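Local structure of 70 KDA protein (Xanthomonas sp., 4B2N) at residues K35-P40 and Q90-A95; G52-P57 and L61-Y66; T115-I120 and P131-Q136; D371-A374 and A380-K383; R474-I479 and P485-L490. The protein is a dihaem c-type cytochrome, a rubber oxygenase that cleaves latex rubber processively as a dioxygenase. All coordinates share one frame; numbering follows the deposited sequence.

Contact 1: residues K35-P40 and Q90-A95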
# COMPACT_ATOMS: atom_id res chain seq x y z
N LYS A 35 -13.70 25.73 10.92
CA LYS A 35 -12.79 26.69 11.56
C LYS A 35 -12.15 27.46 10.45
O LYS A 35 -11.95 26.94 9.34
CB LYS A 35 -11.73 26.00 12.44
CG LYS A 35 -12.23 25.13 13.58
CD LYS A 35 -13.19 25.89 14.49
CE LYS A 35 -12.91 25.66 15.97
NZ LYS A 35 -12.43 24.27 16.21
N PRO A 36 -11.86 28.73 10.72
CA PRO A 36 -11.24 29.53 9.69
C PRO A 36 -9.81 29.07 9.34
O PRO A 36 -9.15 28.38 10.13
CB PRO A 36 -11.25 30.93 10.31
CG PRO A 36 -11.31 30.70 11.79
CD PRO A 36 -12.18 29.50 11.94
N ASP A 37 -9.33 29.51 8.20
CA ASP A 37 -7.98 29.22 7.68
C ASP A 37 -6.84 29.52 8.66
O ASP A 37 -5.84 28.79 8.70
CB ASP A 37 -7.78 30.07 6.44
CG ASP A 37 -8.44 29.45 5.20
OD1 ASP A 37 -9.08 28.37 5.31
OD2 ASP A 37 -8.25 30.03 4.11
N SER A 38 -6.97 30.62 9.41
CA SER A 38 -5.91 31.04 10.28
C SER A 38 -5.91 30.17 11.52
O SER A 38 -4.99 30.25 12.31
CB SER A 38 -6.13 32.51 10.67
OG SER A 38 -7.30 32.55 11.48
N THR A 39 -6.90 29.32 11.73
CA THR A 39 -6.81 28.53 12.95
C THR A 39 -5.57 27.60 13.09
O THR A 39 -5.22 26.90 12.14
CB THR A 39 -8.14 27.92 13.47
OG1 THR A 39 -7.97 26.57 13.91
CG2 THR A 39 -9.25 28.04 12.60
N PRO A 40 -4.88 27.64 14.28
CA PRO A 40 -3.63 26.90 14.46
C PRO A 40 -3.97 25.44 14.26
O PRO A 40 -4.99 24.98 14.79
CB PRO A 40 -3.26 27.15 15.95
CG PRO A 40 -3.87 28.48 16.27
CD PRO A 40 -5.16 28.52 15.45
N GLN A 90 -3.41 26.38 5.61
CA GLN A 90 -2.19 25.80 5.02
C GLN A 90 -2.36 24.32 4.76
O GLN A 90 -2.07 23.83 3.66
CB GLN A 90 -0.98 26.05 5.88
CG GLN A 90 -0.49 27.50 5.79
CD GLN A 90 0.70 27.68 6.74
OE1 GLN A 90 1.23 26.71 7.27
NE2 GLN A 90 1.13 28.94 6.94
N PHE A 91 -2.92 23.62 5.73
CA PHE A 91 -3.08 22.17 5.56
C PHE A 91 -4.09 21.83 4.46
O PHE A 91 -3.82 20.98 3.52
CB PHE A 91 -3.53 21.58 6.90
CG PHE A 91 -3.78 20.09 6.84
CD1 PHE A 91 -2.71 19.18 6.74
CD2 PHE A 91 -5.07 19.60 6.90
CE1 PHE A 91 -2.95 17.79 6.68
CE2 PHE A 91 -5.29 18.23 6.81
CZ PHE A 91 -4.22 17.33 6.71
N ARG A 92 -5.22 22.55 4.50
CA ARG A 92 -6.31 22.29 3.55
C ARG A 92 -5.82 22.60 2.12
O ARG A 92 -6.17 21.88 1.19
CB ARG A 92 -7.61 23.10 3.90
CG ARG A 92 -8.26 22.59 5.19
CD ARG A 92 -9.67 23.13 5.38
NE ARG A 92 -9.61 24.51 5.81
CZ ARG A 92 -10.13 24.99 6.95
NH1 ARG A 92 -10.82 24.23 7.77
NH2 ARG A 92 -9.96 26.30 7.23
N ALA A 93 -5.01 23.65 1.97
CA ALA A 93 -4.52 23.99 0.61
C ALA A 93 -3.56 22.88 0.17
O ALA A 93 -3.56 22.44 -0.97
CB ALA A 93 -3.71 25.27 0.70
N SER A 94 -2.71 22.44 1.13
CA SER A 94 -1.78 21.34 0.85
C SER A 94 -2.53 20.06 0.43
O SER A 94 -2.21 19.43 -0.59
CB SER A 94 -0.82 21.10 2.03
OG SER A 94 0.02 19.97 1.73
N ALA A 95 -3.55 19.71 1.20
CA ALA A 95 -4.33 18.50 0.92
C ALA A 95 -5.06 18.63 -0.44
O ALA A 95 -5.10 17.64 -1.22
CB ALA A 95 -5.32 18.22 2.09
O HOH W 1 -9.05 26.34 3.63
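K35 meets R92 through its backbone, not its side chain. Its carbonyl O accepts a hydrogen bond from R92 NH2 at 3.0 Å. The donor is tilted from the carbonyl plane. R92 NH1 also points at K35 O, but at 3.3 Å this second bond is weak. P36 follows, and its carbonyl C lies at the edge of the guanidinium, 3.5 Å from R92 NH2. P36 opens a type I beta turn that ends at T39, and the turn brings D37 round to the same arginine. D37 OD1 forms a salt bridge with R92 NH2 at 3.0 Å, with an N-H...O angle of 160°. It uses its anti lone pair and lies in the guanidinium plane, while the carboxylate is turned 42° against that plane. NH2 is thus held by two oxygens, one neutral and one charged. A water adds a second link. It donates to D37 OD1 at 2.6 Å and accepts from R92 NE at 2.9 Å. The arginine chain bends at its third torsion (chi3 -76°), which turns the guanidinium edge to the loop. These bonds and the water would together limit rotation of the guanidinium. The contact is on the surface, away from the haem sites. R92 sits on helix 88-104, and segment 35-40 belongs to the long loop leading from helix 27-32 to that helix. R92 NH1 also bonds weakly to C32 O at the end of helix 27-32. F91, next to R92, packs on L28 and M29 of that helix and on helix 333-345.

Contact 2: residues G52-P57 and L61-Y66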
# COMPACT_ATOMS: atom_id res chain seq x y z
N GLY A 52 8.25 7.40 26.33
CA GLY A 52 7.55 8.05 27.43
C GLY A 52 6.04 7.97 27.33
O GLY A 52 5.33 8.13 28.36
N VAL A 53 5.52 7.69 26.12
CA VAL A 53 4.06 7.74 25.91
C VAL A 53 3.38 6.74 26.83
O VAL A 53 2.27 6.98 27.33
CB VAL A 53 3.64 7.61 24.39
CG1 VAL A 53 4.05 6.26 23.81
CG2 VAL A 53 2.14 7.84 24.17
N ASN A 54 4.05 5.61 27.11
CA ASN A 54 3.37 4.55 27.85
C ASN A 54 3.56 4.82 29.34
O ASN A 54 4.22 4.01 29.98
CB ASN A 54 3.95 3.18 27.52
CG ASN A 54 3.80 2.81 25.99
OD1 ASN A 54 4.75 2.33 25.32
ND2 ASN A 54 2.60 2.96 25.49
N SER A 55 2.95 5.89 29.87
CA SER A 55 3.20 6.33 31.27
C SER A 55 2.62 5.35 32.30
O SER A 55 3.02 5.37 33.45
CB SER A 55 2.65 7.74 31.51
OG SER A 55 1.32 7.81 30.98
N ASN A 56 1.71 4.49 31.87
CA ASN A 56 1.26 3.40 32.72
C ASN A 56 1.64 2.02 32.15
O ASN A 56 0.99 1.51 31.23
CB ASN A 56 -0.24 3.50 33.01
CG ASN A 56 -0.79 2.22 33.67
OD1 ASN A 56 -0.01 1.35 34.10
ND2 ASN A 56 -2.09 2.09 33.72
N PRO A 57 2.68 1.41 32.70
CA PRO A 57 3.18 0.19 32.09
C PRO A 57 2.23 -0.98 32.24
O PRO A 57 2.45 -1.99 31.56
CB PRO A 57 4.46 -0.11 32.88
CG PRO A 57 4.21 0.50 34.23
CD PRO A 57 3.30 1.67 34.03
N LEU A 61 -3.00 -1.19 26.54
CA LEU A 61 -2.26 -0.97 25.29
C LEU A 61 -0.88 -0.35 25.51
O LEU A 61 -0.77 0.76 26.06
CB LEU A 61 -3.10 -0.09 24.36
CG LEU A 61 -2.42 0.45 23.08
CD1 LEU A 61 -1.95 -0.69 22.15
CD2 LEU A 61 -3.36 1.35 22.33
N GLN A 62 0.16 -1.03 25.09
CA GLN A 62 1.54 -0.49 25.17
C GLN A 62 2.03 -0.26 23.74
O GLN A 62 2.31 -1.22 23.04
CB GLN A 62 2.45 -1.49 25.85
CG GLN A 62 1.90 -1.82 27.23
CD GLN A 62 2.00 -0.61 28.14
OE1 GLN A 62 3.03 0.02 28.19
NE2 GLN A 62 0.94 -0.28 28.86
N PHE A 63 2.18 1.00 23.33
CA PHE A 63 2.69 1.29 21.98
C PHE A 63 4.13 0.86 21.82
O PHE A 63 4.93 0.99 22.74
CB PHE A 63 2.59 2.78 21.63
CG PHE A 63 1.19 3.33 21.70
CD1 PHE A 63 0.21 2.92 20.77
CD2 PHE A 63 0.83 4.27 22.72
CE1 PHE A 63 -1.10 3.46 20.82
CE2 PHE A 63 -0.49 4.77 22.80
CZ PHE A 63 -1.46 4.38 21.83
N ASN A 64 4.52 0.48 20.62
CA ASN A 64 5.93 0.17 20.43
C ASN A 64 6.48 0.67 19.14
O ASN A 64 7.68 0.49 18.89
CB ASN A 64 6.21 -1.32 20.62
CG ASN A 64 5.64 -2.16 19.51
OD1 ASN A 64 5.27 -1.66 18.47
ND2 ASN A 64 5.56 -3.46 19.74
N ALA A 65 5.66 1.35 18.33
CA ALA A 65 6.18 1.85 17.05
C ALA A 65 6.10 3.36 17.08
O ALA A 65 5.02 3.95 16.85
CB ALA A 65 5.37 1.28 15.89
N TYR A 66 7.25 3.98 17.37
CA TYR A 66 7.24 5.38 17.65
C TYR A 66 7.35 6.18 16.40
O TYR A 66 8.06 5.79 15.47
CB TYR A 66 8.32 5.80 18.63
CG TYR A 66 8.18 5.14 19.99
CD1 TYR A 66 7.00 5.21 20.72
CD2 TYR A 66 9.24 4.43 20.54
CE1 TYR A 66 6.87 4.59 21.98
CE2 TYR A 66 9.10 3.80 21.80
CZ TYR A 66 7.93 3.92 22.52
OH TYR A 66 7.76 3.30 23.76
O HOH W 2 7.06 5.02 26.29
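N54 and Q62 cross obliquely between two irregular loop segments, their amide planes 48° apart. N54 CB is 3.4 Å from Q62 OE1. The glutamine chain bends at its second torsion (chi2 -68°), which carries the amide to the opposite segment. There Q62 NE2 donates to N56 O at 3.0 Å. The acceptor lies in the amide plane of Q62, and the N-H lies in the carbonyl plane of N56. Q62 NE2 has a second acceptor, A59 O, in the short link between the segments. The N54 amide lies alongside the backbone of F63, its plane only 21° from that of the F63 ring. V53 crosses F63 at about a right angle. Its CG1 branch touches two aromatic residues, F63 CD2 at 3.9 Å and Y66 CE1 at 3.8 Å. The methyl comes to the edge of the Y66 ring. A water joins the tyrosine hydroxyl to the first segment: it is 3.1 Å from Y66 OH and accepts from G52 N at 2.7 Å and, at longer range, from N54 N. N54 is the centre of an inverse gamma turn, closed by a weak S55 N to V53 O bond. Both segments lie in the long loop between helices 27-32 and 88-104. V53 and F63 also pack on L413, and N64 and A65 bond to the backbone of A418, just before strand 420-422.

Contact 3: residues T115-I120 and P131-Q136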
# COMPACT_ATOMS: atom_id res chain seq x y z
N THR A 115 -1.68 6.12 -28.20
CA THR A 115 -2.28 5.33 -29.30
C THR A 115 -2.17 3.82 -29.10
O THR A 115 -3.11 3.05 -29.45
CB THR A 115 -1.73 5.78 -30.68
OG1 THR A 115 -2.32 7.06 -30.94
CG2 THR A 115 -2.14 4.80 -31.82
N SER A 116 -1.10 3.38 -28.45
CA SER A 116 -1.00 1.99 -28.14
C SER A 116 -2.07 1.56 -27.13
O SER A 116 -2.62 0.43 -27.24
CB SER A 116 0.33 1.70 -27.50
OG SER A 116 1.42 1.88 -28.41
N TYR A 117 -2.32 2.42 -26.14
CA TYR A 117 -3.36 2.14 -25.19
C TYR A 117 -4.75 2.12 -25.89
O TYR A 117 -5.54 1.21 -25.69
CB TYR A 117 -3.38 3.15 -24.01
CG TYR A 117 -4.67 3.03 -23.27
CD1 TYR A 117 -4.82 2.09 -22.23
CD2 TYR A 117 -5.75 3.84 -23.58
CE1 TYR A 117 -6.02 1.95 -21.57
CE2 TYR A 117 -6.97 3.73 -22.91
CZ TYR A 117 -7.07 2.77 -21.88
OH TYR A 117 -8.21 2.64 -21.18
N HIS A 118 -4.97 3.05 -26.78
CA HIS A 118 -6.19 3.12 -27.55
C HIS A 118 -6.46 1.83 -28.29
O HIS A 118 -7.65 1.49 -28.51
CB HIS A 118 -6.09 4.27 -28.55
CG HIS A 118 -7.41 4.70 -29.12
ND1 HIS A 118 -8.46 5.10 -28.33
CD2 HIS A 118 -7.85 4.74 -30.43
CE1 HIS A 118 -9.51 5.43 -29.12
NE2 HIS A 118 -9.12 5.22 -30.42
N PHE A 119 -5.39 1.15 -28.69
CA PHE A 119 -5.51 -0.12 -29.49
C PHE A 119 -5.20 -1.36 -28.67
O PHE A 119 -4.98 -2.42 -29.21
CB PHE A 119 -4.68 -0.05 -30.82
CG PHE A 119 -5.33 0.85 -31.85
CD1 PHE A 119 -6.36 0.38 -32.68
CD2 PHE A 119 -4.99 2.19 -31.96
CE1 PHE A 119 -6.99 1.22 -33.63
CE2 PHE A 119 -5.61 3.04 -32.91
CZ PHE A 119 -6.62 2.56 -33.75
N ILE A 120 -5.08 -1.22 -27.34
CA ILE A 120 -4.60 -2.37 -26.55
C ILE A 120 -5.56 -3.57 -26.63
O ILE A 120 -5.18 -4.62 -26.23
CB ILE A 120 -4.44 -1.99 -25.03
CG1 ILE A 120 -3.44 -2.94 -24.31
CG2 ILE A 120 -5.79 -1.82 -24.34
CD1 ILE A 120 -2.81 -2.20 -23.16
N PRO A 131 -17.38 -1.95 -28.48
CA PRO A 131 -17.96 -0.66 -28.07
C PRO A 131 -17.97 -0.55 -26.58
O PRO A 131 -18.19 0.55 -26.05
CB PRO A 131 -19.38 -0.70 -28.63
CG PRO A 131 -19.69 -2.16 -28.82
CD PRO A 131 -18.36 -2.76 -29.24
N ASP A 132 -17.75 -1.68 -25.90
CA ASP A 132 -17.55 -1.63 -24.42
C ASP A 132 -16.07 -1.58 -23.98
O ASP A 132 -15.73 -1.91 -22.84
CB ASP A 132 -18.28 -2.78 -23.74
CG ASP A 132 -17.77 -4.15 -24.21
OD1 ASP A 132 -16.96 -4.20 -25.13
OD2 ASP A 132 -18.18 -5.14 -23.59
N PHE A 133 -15.18 -1.12 -24.89
CA PHE A 133 -13.75 -1.11 -24.66
C PHE A 133 -13.42 -0.49 -23.27
O PHE A 133 -12.69 -1.03 -22.48
CB PHE A 133 -13.08 -0.27 -25.74
CG PHE A 133 -11.60 -0.04 -25.51
CD1 PHE A 133 -10.69 -1.09 -25.63
CD2 PHE A 133 -11.10 1.25 -25.15
CE1 PHE A 133 -9.32 -0.86 -25.42
CE2 PHE A 133 -9.73 1.48 -24.93
CZ PHE A 133 -8.84 0.40 -25.05
N GLU A 134 -13.99 0.66 -22.97
CA GLU A 134 -13.58 1.38 -21.79
C GLU A 134 -13.95 0.54 -20.53
O GLU A 134 -13.15 0.35 -19.61
CB GLU A 134 -14.24 2.78 -21.87
CG GLU A 134 -13.59 3.82 -21.00
CD GLU A 134 -14.33 5.15 -21.08
OE1 GLU A 134 -14.55 5.69 -22.21
OE2 GLU A 134 -14.65 5.62 -19.97
N GLU A 135 -15.10 -0.10 -20.55
CA GLU A 135 -15.45 -1.02 -19.47
C GLU A 135 -14.55 -2.25 -19.41
O GLU A 135 -14.23 -2.72 -18.32
CB GLU A 135 -16.91 -1.45 -19.59
CG GLU A 135 -17.30 -2.47 -18.52
CD GLU A 135 -18.82 -2.74 -18.52
OE1 GLU A 135 -19.37 -3.31 -19.48
OE2 GLU A 135 -19.47 -2.28 -17.58
N GLN A 136 -14.25 -2.87 -20.56
CA GLN A 136 -13.36 -4.01 -20.58
C GLN A 136 -11.97 -3.72 -20.01
O GLN A 136 -11.36 -4.59 -19.37
CB GLN A 136 -13.23 -4.58 -22.03
CG GLN A 136 -14.55 -5.28 -22.42
CD GLN A 136 -14.37 -6.23 -23.59
OE1 GLN A 136 -15.02 -6.11 -24.65
NE2 GLN A 136 -13.52 -7.20 -23.39
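Two short helices, 114-118 and 133-141, are joined here by an aromatic pair, Y117 and F133. Y117 is in the last turn of the first helix. F133 is the first residue of the second, straight after D132 at the N-cap position. The pair is offset edge-to-face: F133 turns its edge toward the face of Y117, with the planes at 63° and the centroids 5.8 Å apart. F133 CZ lies above the Y117 ring, toward its rim. The closest ring atoms are Y117 CE2 and F133 CE2, at 4.1 Å. F133 CG is anti to the backbone N (chi1 173°), and this projects the ring into the end of helix 114-118. There its edge meets the backbone. Y117 O lies near the ring plane, 3.5 Å from F133 CZ. H118 O is 3.8 Å from that same F133 CZ. I120 CG2 comes to the CE1-CZ edge of the ring, 3.8 Å from F133 CE1, the two side chains crossing at about a right angle. Other groups complete the surroundings. R129 makes a cation-pi contact with F133 and donates a hydrogen bond to H118 O, and W124 meets the F133 ring. No hydrogen bond links the two segments. The contact is buried and depends on ring and methyl packing. The ring edge is its electropositive part, so its approach to the Y117 face and to Y117 O is electrostatically reasonable. The R129 cation on the F133 ring would probably make that edge still more electropositive.

Contact 4: residues D371-A374 and A380-K383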
# COMPACT_ATOMS: atom_id res chain seq x y z
N ASP A 371 -9.74 -10.71 27.11
CA ASP A 371 -8.38 -11.21 26.96
C ASP A 371 -8.43 -12.45 26.09
O ASP A 371 -9.08 -13.42 26.44
CB ASP A 371 -7.78 -11.54 28.32
CG ASP A 371 -6.31 -12.02 28.25
OD1 ASP A 371 -5.72 -12.35 27.14
OD2 ASP A 371 -5.73 -12.06 29.35
N LEU A 372 -7.74 -12.43 24.95
CA LEU A 372 -7.81 -13.59 24.06
C LEU A 372 -7.09 -14.80 24.59
O LEU A 372 -7.34 -15.94 24.14
CB LEU A 372 -7.37 -13.24 22.60
CG LEU A 372 -8.32 -12.23 21.92
CD1 LEU A 372 -7.72 -11.77 20.60
CD2 LEU A 372 -9.74 -12.73 21.73
N TRP A 373 -6.19 -14.55 25.55
CA TRP A 373 -5.44 -15.56 26.27
C TRP A 373 -6.08 -15.90 27.60
O TRP A 373 -5.47 -16.60 28.38
CB TRP A 373 -4.02 -15.05 26.55
CG TRP A 373 -3.14 -15.00 25.34
CD1 TRP A 373 -2.18 -15.94 24.95
CD2 TRP A 373 -3.13 -13.96 24.29
NE1 TRP A 373 -1.56 -15.54 23.79
CE2 TRP A 373 -2.11 -14.37 23.33
CE3 TRP A 373 -3.84 -12.77 24.08
CZ2 TRP A 373 -1.81 -13.61 22.19
CZ3 TRP A 373 -3.55 -12.02 22.91
CH2 TRP A 373 -2.57 -12.43 21.99
N ALA A 374 -7.30 -15.43 27.87
CA ALA A 374 -7.97 -15.75 29.15
C ALA A 374 -8.14 -17.24 29.36
O ALA A 374 -8.27 -18.01 28.41
CB ALA A 374 -9.31 -15.07 29.22
N ALA A 380 0.26 -21.47 23.44
CA ALA A 380 1.37 -21.63 22.47
C ALA A 380 1.75 -20.35 21.68
O ALA A 380 2.74 -20.33 20.95
CB ALA A 380 0.98 -22.69 21.45
N ILE A 381 0.94 -19.31 21.79
CA ILE A 381 1.22 -18.04 21.08
C ILE A 381 1.73 -17.05 22.08
O ILE A 381 0.96 -16.66 22.96
CB ILE A 381 -0.06 -17.49 20.38
CG1 ILE A 381 -0.55 -18.53 19.35
CG2 ILE A 381 0.24 -16.14 19.70
CD1 ILE A 381 -2.00 -18.38 18.94
N PRO A 382 3.00 -16.64 21.98
CA PRO A 382 3.49 -15.63 22.90
C PRO A 382 2.54 -14.42 22.98
O PRO A 382 2.06 -13.92 21.93
CB PRO A 382 4.83 -15.20 22.31
CG PRO A 382 5.25 -16.29 21.37
CD PRO A 382 3.99 -16.99 20.92
N LYS A 383 2.28 -13.93 24.19
CA LYS A 383 1.33 -12.86 24.38
C LYS A 383 2.09 -11.59 24.65
O LYS A 383 2.92 -11.57 25.55
CB LYS A 383 0.36 -13.15 25.56
CG LYS A 383 -0.52 -11.95 25.93
CD LYS A 383 -1.41 -12.24 27.12
CE LYS A 383 -2.03 -10.95 27.66
NZ LYS A 383 -2.95 -11.37 28.77
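The carboxylate of D371 is gripped from two sides. D371 OD2 takes a salt bridge from K383 NZ at 2.9 Å, on the syn side but 32° out of the carboxylate plane. D371 OD1 accepts from W373 N at 2.8 Å, which meets it from above that plane, and this closes an Asx turn. D371 CG is anti to its own N (chi1 -177°), which places the carboxylate within range of both donors. The same four residues form a type I beta turn, with A374 N bonded to D371 O. So the turn is fixed by a backbone and a side-chain bond, and W373 is held where it can cross to the other segment. Its indole N-H is used there: W373 NE1 donates to I381 O at 2.9 Å, nearly in the ring plane, with an N-H...O angle of 159°. The loop from helix 357-369 to helix 391-394 is thereby tied to itself close to haem c 2, which is bound through C390 and C393. W373 is about 4 Å from a bound haem c by nearest side-chain atoms, and L372 touches the cofactor. K383 runs extended across one face of the indole. Its CB sits 3.5 Å above the five-membered ring in a CH-pi contact, and K383 CG and CD continue over W373 CD2 until NZ reaches D371. W373 CZ2 also touches I381 CG2 at 4.1 Å.

Contact 5: residues R474-I479 and P485-L490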
# COMPACT_ATOMS: atom_id res chain seq x y z
N ARG A 474 30.20 4.36 -4.69
CA ARG A 474 29.67 2.96 -4.44
C ARG A 474 30.57 2.07 -3.56
O ARG A 474 30.10 1.28 -2.69
CB ARG A 474 29.37 2.23 -5.78
CG ARG A 474 28.18 2.82 -6.51
CD ARG A 474 26.85 2.49 -5.81
NE ARG A 474 25.80 2.74 -6.79
CZ ARG A 474 24.53 2.45 -6.62
NH1 ARG A 474 24.14 1.94 -5.47
NH2 ARG A 474 23.69 2.63 -7.64
N VAL A 475 31.88 2.16 -3.79
CA VAL A 475 32.80 1.21 -3.12
C VAL A 475 32.84 1.48 -1.59
O VAL A 475 32.55 0.59 -0.79
CB VAL A 475 34.20 1.25 -3.78
CG1 VAL A 475 35.12 0.30 -3.05
CG2 VAL A 475 34.12 0.87 -5.26
N PRO A 476 33.18 2.73 -1.16
CA PRO A 476 33.21 2.94 0.29
C PRO A 476 31.82 2.85 0.85
O PRO A 476 31.70 2.51 2.00
CB PRO A 476 33.70 4.40 0.48
CG PRO A 476 33.57 5.01 -0.88
CD PRO A 476 33.75 3.89 -1.85
N ARG A 477 30.78 3.11 0.06
CA ARG A 477 29.39 2.82 0.60
C ARG A 477 29.20 1.34 0.94
O ARG A 477 28.74 0.94 2.08
CB ARG A 477 28.33 3.30 -0.42
CG ARG A 477 28.14 4.86 -0.38
CD ARG A 477 27.05 5.34 -1.39
NE ARG A 477 25.83 4.66 -1.00
CZ ARG A 477 25.02 4.96 0.00
NH1 ARG A 477 25.23 6.05 0.76
NH2 ARG A 477 24.02 4.14 0.28
N ALA A 478 29.56 0.48 -0.02
CA ALA A 478 29.44 -1.00 0.15
C ALA A 478 30.28 -1.46 1.35
O ALA A 478 29.90 -2.35 2.09
CB ALA A 478 29.86 -1.72 -1.13
N ILE A 479 31.46 -0.84 1.53
CA ILE A 479 32.27 -1.14 2.68
C ILE A 479 31.55 -0.83 3.99
O ILE A 479 31.51 -1.67 4.94
CB ILE A 479 33.62 -0.41 2.60
CG1 ILE A 479 34.47 -1.05 1.47
CG2 ILE A 479 34.32 -0.50 3.95
CD1 ILE A 479 35.61 -0.09 1.05
N PRO A 485 34.01 1.37 7.93
CA PRO A 485 33.88 2.75 8.35
C PRO A 485 32.73 3.46 7.63
O PRO A 485 32.38 3.14 6.46
CB PRO A 485 35.19 3.40 7.92
CG PRO A 485 36.16 2.27 7.88
CD PRO A 485 35.38 1.05 7.48
N ILE A 486 32.19 4.42 8.35
CA ILE A 486 31.15 5.31 7.84
C ILE A 486 31.71 6.02 6.64
O ILE A 486 32.89 6.43 6.62
CB ILE A 486 30.73 6.30 8.92
CG1 ILE A 486 29.87 5.52 9.93
CG2 ILE A 486 30.01 7.49 8.28
CD1 ILE A 486 29.66 6.26 11.25
N TYR A 487 30.92 6.11 5.57
CA TYR A 487 31.38 6.93 4.47
C TYR A 487 30.32 8.04 4.32
O TYR A 487 30.51 9.19 4.73
CB TYR A 487 31.50 6.10 3.19
CG TYR A 487 31.91 6.92 1.99
CD1 TYR A 487 33.20 7.47 1.94
CD2 TYR A 487 31.03 7.19 0.95
CE1 TYR A 487 33.62 8.23 0.84
CE2 TYR A 487 31.45 7.97 -0.14
CZ TYR A 487 32.74 8.46 -0.18
OH TYR A 487 33.20 9.23 -1.23
N SER A 488 29.20 7.70 3.72
CA SER A 488 28.08 8.68 3.59
C SER A 488 27.43 8.93 4.94
O SER A 488 27.24 8.00 5.74
CB SER A 488 27.02 8.14 2.65
OG SER A 488 27.55 7.78 1.38
N PRO A 489 27.03 10.16 5.21
CA PRO A 489 26.42 10.25 6.55
C PRO A 489 25.07 9.50 6.65
O PRO A 489 24.36 9.30 5.63
CB PRO A 489 26.23 11.74 6.75
CG PRO A 489 26.32 12.37 5.38
CD PRO A 489 27.05 11.42 4.46
N LEU A 490 24.75 9.11 7.87
CA LEU A 490 23.47 8.48 8.17
C LEU A 490 22.37 9.52 8.37
O LEU A 490 22.62 10.59 8.91
CB LEU A 490 23.55 7.64 9.39
CG LEU A 490 24.66 6.60 9.39
CD1 LEU A 490 24.38 5.68 10.55
CD2 LEU A 490 24.73 5.77 8.13
O HOH W 3 33.61 2.97 4.03
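Helix 467-481 runs through R474-I479 with a kink at P476, whose N has no bond to the turn before. The irregular segment 485-490 passes alongside it, R477 and Y487 having CA atoms 6.0 Å apart. P476 and Y487 form the central pair. They lie side by side and point the same way, with the proline over one face of the tyrosine ring. P476 CG sits 3.5 Å from the ring centroid and only 5° off the normal, a CH-pi contact. P476 CB is 3.4 Å from Y487 CG. CB thus lies over the root of the ring and CG over its centre. Y487 CG is anti to the backbone N (chi1 177°), which lays the ring along the helix. It also reaches L472 and R473. This is a helix followed by a loop that doubles back over it. One end of the return is bridged by a water that donates to P476 O at 2.8 Å and to P485 O at 2.7 Å. Close by, I479 CG2 touches P485 CD at 4.0 Å. At the other end R477 NH1 makes a weak bond to S488 OG at 3.0 Å, the oxygen lying near the guanidinium plane. R477 is a buried arginine with stronger partners: NH1 bonds to S447 O, and NH2 makes a salt bridge with E275. R477 CG packs on Y487 CD2 at 3.9 Å.

Contacts 2 and 4 lie on the same side of the chain, their centres about 20 Å apart and nearest atoms about 10 Å apart. Both approach haem c 2. In contact 2 the L61 side chain is about 6 Å from that of C393 and about 9 Å from a bound haem c. In contact 4 the W373 side chain is also about 6 Å from that of C393. Contacts 1, 3 and 5 lie away from the annotated sites. Contact 2 is nested in the loop that contact 1 closes, yet their centres are about 31 Å apart. Contact 3 lies across the chain's centre from contacts 2 and 4, with centres about 53 Å from each. No two contacts touch.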